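Local coordinates for protein thioredoxin reductase (Streptomyces clavuligerus, PDB 4NTD) that is an FAD-dependent oxidoreductase of the thioredoxin reductase family, HlmI, linked to disulfide bond formation in the sulfur-containing natural product holomycin, at residues Tyr168-Asp172 with Gln173-Val177; Thr287-Pro290 with Gly291-Ala294. All coordinates share one frame; numbering follows the deposited sequence.

Contact 1: residues Tyr168-Asp172 with Gln173-Val177; sequences YEVSD and QPLGV
The side chain of Gln173 folds back across Val170, meeting it at about a right angle. Its CG lies 3.5 Å from Val170 O, and its amide carbon CD comes within 3.9 Å of Val170 CA. With CG anti to the carbonyl carbon (chi1 -65°) and the chain extended beyond it, the amide is carried back along the turn that Gln173 closes. This is a type II beta turn from Val170 to Gln173, in the loop between helix 163-166, which carries Cys165, and strand 175-178. Gln173 N donates to Val170 O at 3.2 Å, rather straight at the hydrogen (157°), although it stands above the carbonyl plane. Asp172, third in the turn, takes a positive phi of 66°; its OD1 forms a salt bridge with Arg53 of the second subunit. The Gln173 amide uses both ends. A water 3.1 Å from Gln173 NE2 accepts from it and donates to Ser171 O, while OE1 is hydrogen-bonded to Ser251 OG. Were Gln173 replaced by alanine, the water and Ser251 OG would probably both lose their amide partner, and the backbone of Val170 would be left less covered. At the turn's second position Ser171 reaches back: its OG donates to Tyr168 O at 2.7 Å, a short hydroxyl side chain folding onto the carbonyl already held, from the same face, by its own backbone N. Beyond the turn, Leu175 sends CD2 to within 3.8 Å of Val170 CG2, and both residues also pack on Thr252 of the neighbouring strand 252-254. Glu169, salt-bridged to Arg51 of the second subunit, and Asp172 thus probably help hold this loop against the other subunit, while Val170 and Leu175 tie it to the sheet.

Contact 2: residues Thr287-Pro290 with Gly291-Ala294; sequences TSVP and GVWA
Thr287 grips a single oxygen, Val292 O, twice, through both its backbone N and its hydroxyl. Thr287 N lies 3.0 Å from Val292 O, nearly in line with the carbonyl bond, whereas Thr287 OG1 comes at 2.8 Å from above the carbonyl plane. The doubly held carbonyl follows a type II beta turn, Val289 to Val292, that leads into strand 292-294, an edge strand, within this chain, of a five-stranded parallel sheet with a Rossmann-like order. A threonine suits the site because OG1 also accepts from Val289 N, at 3.3 Å, which makes an ST turn; with chi1 at 69°, OG1 sits between the backbone N and the carbonyl carbon and can serve both partners. The turn itself closes with Val292 N donating to Val289 O at 3.2 Å. Pro290 fits its second position, where the ring restricts phi to the negative range needed (here -57°). Gly291 follows with a phi of 87°, at which a CB would collide with Pro290 O. On one side of the strand, Val292 packs on Leu266 and Leu269 of helix 264-269. Trp293 packs on Ala315, Ala318 and Leu319 of helix 305-338, and its NE1 is hydrogen-bonded to Ser284 OG. Within the sheet the strand pairs with 134-137; past Ala294 the chain runs on to Asn297, which binds FAD. Between the turn's two valines, Val289 CG1 rests 3.7 Å from Val292 CG2, an apolar lining beside the closing bond. Further along the strand, the other branch of the threonine, Thr287 CG2, meets the methyl of Ala294, CB, at 4.0 Å.

Both contacts are built round a type II beta turn that delivers the chain into a strand of a parallel sheet, but the sheets differ: contact 1 leads into strand 175-178, contact 2 into strand 292-294. Their centres lie about 41 Å apart, on opposite sides of the chain's centre, and they do not touch. Contact 1 is at the surface, and an aspartate holds the positive-phi position. Contact 2 is largely buried and touches no other chain; there a glycine holds the equivalent position. Both use a hydroxyl on a backbone carbonyl, but contact 1 adds a water bridge and salt bridges to the second subunit, where contact 2 relies on threonine and apolar packing.

Contact 1: residues Tyr168-Asp172 with Gln173-Val177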
ATOM      1  N   TYR A 168     -13.181  -2.118 -16.601  1.00 17.00           N
ATOM      2  CA  TYR A 168     -14.015  -0.949 -16.854  1.00 16.61           C
ATOM      3  C   TYR A 168     -13.950  -0.521 -18.321  1.00 16.91           C
ATOM      4  O   TYR A 168     -14.973  -0.201 -18.930  1.00 18.11           O
ATOM      5  CB  TYR A 168     -13.614   0.225 -15.961  1.00 18.22           C
ATOM      6  CG  TYR A 168     -14.519   1.410 -16.169  1.00 20.86           C
ATOM      7  CD1 TYR A 168     -15.732   1.500 -15.499  1.00 22.86           C
ATOM      8  CD2 TYR A 168     -14.189   2.414 -17.074  1.00 22.71           C
ATOM      9  CE1 TYR A 168     -16.582   2.572 -15.703  1.00 26.45           C
ATOM     10  CE2 TYR A 168     -15.032   3.489 -17.287  1.00 27.41           C
ATOM     11  CZ  TYR A 168     -16.226   3.562 -16.597  1.00 27.31           C
ATOM     12  OH  TYR A 168     -17.067   4.628 -16.799  1.00 38.10           O
ATOM     13  N   GLU A 169     -12.741  -0.546 -18.879  1.00 16.90           N
ATOM     14  CA  GLU A 169     -12.491  -0.085 -20.245  1.00 17.90           C
ATOM     15  C   GLU A 169     -13.144  -0.967 -21.316  1.00 18.97           C
ATOM     16  O   GLU A 169     -13.334  -0.522 -22.448  1.00 21.38           O
ATOM     17  CB  GLU A 169     -10.982   0.020 -20.507  1.00 19.47           C
ATOM     18  CG  GLU A 169     -10.304   1.222 -19.853  1.00 20.75           C
ATOM     19  CD  GLU A 169     -10.255   1.154 -18.334  1.00 20.20           C
ATOM     20  OE1 GLU A 169     -10.052   0.056 -17.773  1.00 19.58           O
ATOM     21  OE2 GLU A 169     -10.414   2.209 -17.689  1.00 22.10           O
ATOM     22  N   VAL A 170     -13.481  -2.206 -20.962  1.00 19.05           N
ATOM     23  CA  VAL A 170     -14.165  -3.117 -21.888  1.00 19.51           C
ATOM     24  C   VAL A 170     -15.559  -3.518 -21.382  1.00 19.11           C
ATOM     25  O   VAL A 170     -16.079  -4.576 -21.744  1.00 19.95           O
ATOM     26  CB  VAL A 170     -13.302  -4.365 -22.199  1.00 20.12           C
ATOM     27  CG1 VAL A 170     -11.986  -3.942 -22.836  1.00 23.05           C
ATOM     28  CG2 VAL A 170     -13.049  -5.204 -20.954  1.00 20.61           C
ATOM     29  N   SER A 171     -16.165  -2.650 -20.571  1.00 19.40           N
ATOM     30  CA  SER A 171     -17.503  -2.881 -20.024  1.00 19.58           C
ATOM     31  C   SER A 171     -18.509  -3.218 -21.121  1.00 19.02           C
ATOM     32  O   SER A 171     -18.549  -2.553 -22.155  1.00 20.30           O
ATOM     33  CB  SER A 171     -17.999  -1.642 -19.268  1.00 21.74           C
ATOM     34  OG  SER A 171     -17.246  -1.407 -18.092  1.00 23.09           O
ATOM     35  N   ASP A 172     -19.303  -4.262 -20.885  1.00 19.48           N
ATOM     36  CA  ASP A 172     -20.401  -4.665 -21.775  1.00 20.36           C
ATOM     37  C   ASP A 172     -19.975  -5.162 -23.164  1.00 21.31           C
ATOM     38  O   ASP A 172     -20.829  -5.368 -24.029  1.00 24.04           O
ATOM     39  CB  ASP A 172     -21.422  -3.526 -21.930  1.00 23.06           C
ATOM     40  CG  ASP A 172     -21.932  -3.010 -20.597  1.00 25.10           C
ATOM     41  OD1 ASP A 172     -22.303  -3.835 -19.738  1.00 25.42           O
ATOM     42  OD2 ASP A 172     -21.965  -1.776 -20.406  1.00 30.58           O
ATOM     43  N   GLN A 173     -18.677  -5.367 -23.382  1.00 20.49           N
ATOM     44  CA  GLN A 173     -18.193  -5.849 -24.676  1.00 21.20           C
ATOM     45  C   GLN A 173     -18.190  -7.379 -24.718  1.00 20.62           C
ATOM     46  O   GLN A 173     -18.295  -8.027 -23.677  1.00 19.94           O
ATOM     47  CB  GLN A 173     -16.792  -5.314 -24.965  1.00 23.31           C
ATOM     48  CG  GLN A 173     -16.738  -3.802 -25.125  1.00 25.94           C
ATOM     49  CD  GLN A 173     -15.372  -3.299 -25.555  1.00 31.97           C
ATOM     50  OE1 GLN A 173     -14.563  -4.045 -26.110  1.00 34.61           O
ATOM     51  NE2 GLN A 173     -15.109  -2.019 -25.304  1.00 35.03           N
ATOM     52  N   PRO A 174     -18.081  -7.965 -25.927  1.00 19.71           N
ATOM     53  CA  PRO A 174     -17.968  -9.422 -26.027  1.00 18.91           C
ATOM     54  C   PRO A 174     -16.583  -9.908 -25.594  1.00 18.09           C
ATOM     55  O   PRO A 174     -15.608  -9.759 -26.338  1.00 19.58           O
ATOM     56  CB  PRO A 174     -18.230  -9.708 -27.518  1.00 20.87           C
ATOM     57  CG  PRO A 174     -18.762  -8.437 -28.091  1.00 23.20           C
ATOM     58  CD  PRO A 174     -18.193  -7.337 -27.255  1.00 22.09           C
ATOM     59  N   LEU A 175     -16.511 -10.473 -24.391  1.00 17.16           N
ATOM     60  CA  LEU A 175     -15.246 -10.902 -23.797  1.00 17.35           C
ATOM     61  C   LEU A 175     -15.077 -12.412 -23.905  1.00 17.75           C
ATOM     62  O   LEU A 175     -16.048 -13.162 -23.791  1.00 18.01           O
ATOM     63  CB  LEU A 175     -15.182 -10.502 -22.321  1.00 17.54           C
ATOM     64  CG  LEU A 175     -15.588  -9.072 -21.962  1.00 17.93           C
ATOM     65  CD1 LEU A 175     -15.401  -8.838 -20.471  1.00 18.23           C
ATOM     66  CD2 LEU A 175     -14.802  -8.051 -22.771  1.00 18.65           C
ATOM     67  N   GLY A 176     -13.841 -12.850 -24.120  1.00 18.66           N
ATOM     68  CA  GLY A 176     -13.512 -14.272 -24.125  1.00 18.56           C
ATOM     69  C   GLY A 176     -12.488 -14.601 -23.055  1.00 18.11           C
ATOM     70  O   GLY A 176     -11.720 -13.734 -22.635  1.00 19.05           O
ATOM     71  N   VAL A 177     -12.493 -15.853 -22.605  1.00 17.81           N
ATOM     72  CA  VAL A 177     -11.479 -16.369 -21.686  1.00 18.25           C
ATOM     73  C   VAL A 177     -10.938 -17.680 -22.248  1.00 19.28           C
ATOM     74  O   VAL A 177     -11.713 -18.576 -22.573  1.00 19.47           O
ATOM     75  CB  VAL A 177     -12.057 -16.628 -20.280  1.00 19.23           C
ATOM     76  CG1 VAL A 177     -10.974 -17.141 -19.338  1.00 19.45           C
ATOM     77  CG2 VAL A 177     -12.697 -15.362 -19.726  1.00 19.97           C
TER
HETATM   78  O   HOH W   1     -16.890  -0.468 -23.271  1.00 33.89           O

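Contact 2: residues Thr287-Pro290 with Gly291-Ala294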
ATOM      1  N   THR A 287      11.880 -10.244   5.195  1.00 18.51           N
ATOM      2  CA  THR A 287      11.992 -11.687   4.959  1.00 18.53           C
ATOM      3  C   THR A 287      12.618 -12.380   6.173  1.00 20.23           C
ATOM      4  O   THR A 287      12.906 -11.733   7.180  1.00 20.70           O
ATOM      5  CB  THR A 287      12.854 -11.989   3.711  1.00 19.12           C
ATOM      6  OG1 THR A 287      14.220 -11.644   3.973  1.00 19.09           O
ATOM      7  CG2 THR A 287      12.350 -11.224   2.489  1.00 19.75           C
ATOM      8  N   SER A 288      12.836 -13.691   6.072  1.00 21.64           N
ATOM      9  CA  SER A 288      13.474 -14.459   7.147  1.00 23.28           C
ATOM     10  C   SER A 288      14.979 -14.198   7.276  1.00 23.09           C
ATOM     11  O   SER A 288      15.595 -14.615   8.259  1.00 25.57           O
ATOM     12  CB  SER A 288      13.232 -15.958   6.947  1.00 23.61           C
ATOM     13  OG  SER A 288      13.920 -16.441   5.806  1.00 23.77           O
ATOM     14  N   VAL A 289      15.570 -13.533   6.285  1.00 22.65           N
ATOM     15  CA  VAL A 289      16.988 -13.179   6.321  1.00 23.30           C
ATOM     16  C   VAL A 289      17.128 -11.751   6.848  1.00 23.96           C
ATOM     17  O   VAL A 289      16.567 -10.822   6.260  1.00 22.72           O
ATOM     18  CB  VAL A 289      17.633 -13.292   4.925  1.00 24.20           C
ATOM     19  CG1 VAL A 289      19.077 -12.805   4.951  1.00 24.83           C
ATOM     20  CG2 VAL A 289      17.567 -14.731   4.432  1.00 25.85           C
ATOM     21  N   PRO A 290      17.869 -11.568   7.958  1.00 25.50           N
ATOM     22  CA  PRO A 290      18.014 -10.215   8.495  1.00 25.81           C
ATOM     23  C   PRO A 290      18.587  -9.228   7.476  1.00 21.97           C
ATOM     24  O   PRO A 290      19.541  -9.550   6.765  1.00 23.26           O
ATOM     25  CB  PRO A 290      18.967 -10.399   9.683  1.00 30.97           C
ATOM     26  CG  PRO A 290      18.815 -11.826  10.078  1.00 32.88           C
ATOM     27  CD  PRO A 290      18.529 -12.574   8.811  1.00 29.18           C
ATOM     28  N   GLY A 291      17.976  -8.050   7.396  1.00 21.74           N
ATOM     29  CA  GLY A 291      18.436  -6.986   6.511  1.00 20.88           C
ATOM     30  C   GLY A 291      17.896  -7.025   5.092  1.00 19.41           C
ATOM     31  O   GLY A 291      18.247  -6.167   4.281  1.00 19.30           O
ATOM     32  N   VAL A 292      17.040  -8.002   4.792  1.00 18.55           N
ATOM     33  CA  VAL A 292      16.515  -8.196   3.437  1.00 18.63           C
ATOM     34  C   VAL A 292      14.994  -8.031   3.413  1.00 18.08           C
ATOM     35  O   VAL A 292      14.263  -8.828   4.004  1.00 18.06           O
ATOM     36  CB  VAL A 292      16.893  -9.587   2.884  1.00 19.26           C
ATOM     37  CG1 VAL A 292      16.320  -9.789   1.484  1.00 20.27           C
ATOM     38  CG2 VAL A 292      18.406  -9.759   2.872  1.00 21.17           C
ATOM     39  N   TRP A 293      14.536  -6.985   2.726  1.00 17.30           N
ATOM     40  CA  TRP A 293      13.111  -6.724   2.524  1.00 16.71           C
ATOM     41  C   TRP A 293      12.706  -7.102   1.100  1.00 16.40           C
ATOM     42  O   TRP A 293      13.536  -7.090   0.189  1.00 16.82           O
ATOM     43  CB  TRP A 293      12.792  -5.242   2.773  1.00 16.37           C
ATOM     44  CG  TRP A 293      12.411  -4.913   4.194  1.00 17.02           C
ATOM     45  CD1 TRP A 293      11.150  -4.716   4.672  1.00 17.56           C
ATOM     46  CD2 TRP A 293      13.294  -4.738   5.311  1.00 17.23           C
ATOM     47  NE1 TRP A 293      11.188  -4.432   6.016  1.00 17.34           N
ATOM     48  CE2 TRP A 293      12.492  -4.440   6.434  1.00 17.57           C
ATOM     49  CE3 TRP A 293      14.684  -4.803   5.473  1.00 18.39           C
ATOM     50  CZ2 TRP A 293      13.031  -4.209   7.701  1.00 18.83           C
ATOM     51  CZ3 TRP A 293      15.220  -4.575   6.735  1.00 19.19           C
ATOM     52  CH2 TRP A 293      14.393  -4.282   7.830  1.00 19.78           C
ATOM     53  N   ALA A 294      11.429  -7.432   0.920  1.00 16.33           N
ATOM     54  CA  ALA A 294      10.870  -7.725  -0.400  1.00 15.74           C
ATOM     55  C   ALA A 294       9.489  -7.089  -0.525  1.00 16.36           C
ATOM     56  O   ALA A 294       8.666  -7.225   0.380  1.00 17.41           O
ATOM     57  CB  ALA A 294      10.782  -9.226  -0.619  1.00 17.13           C
TER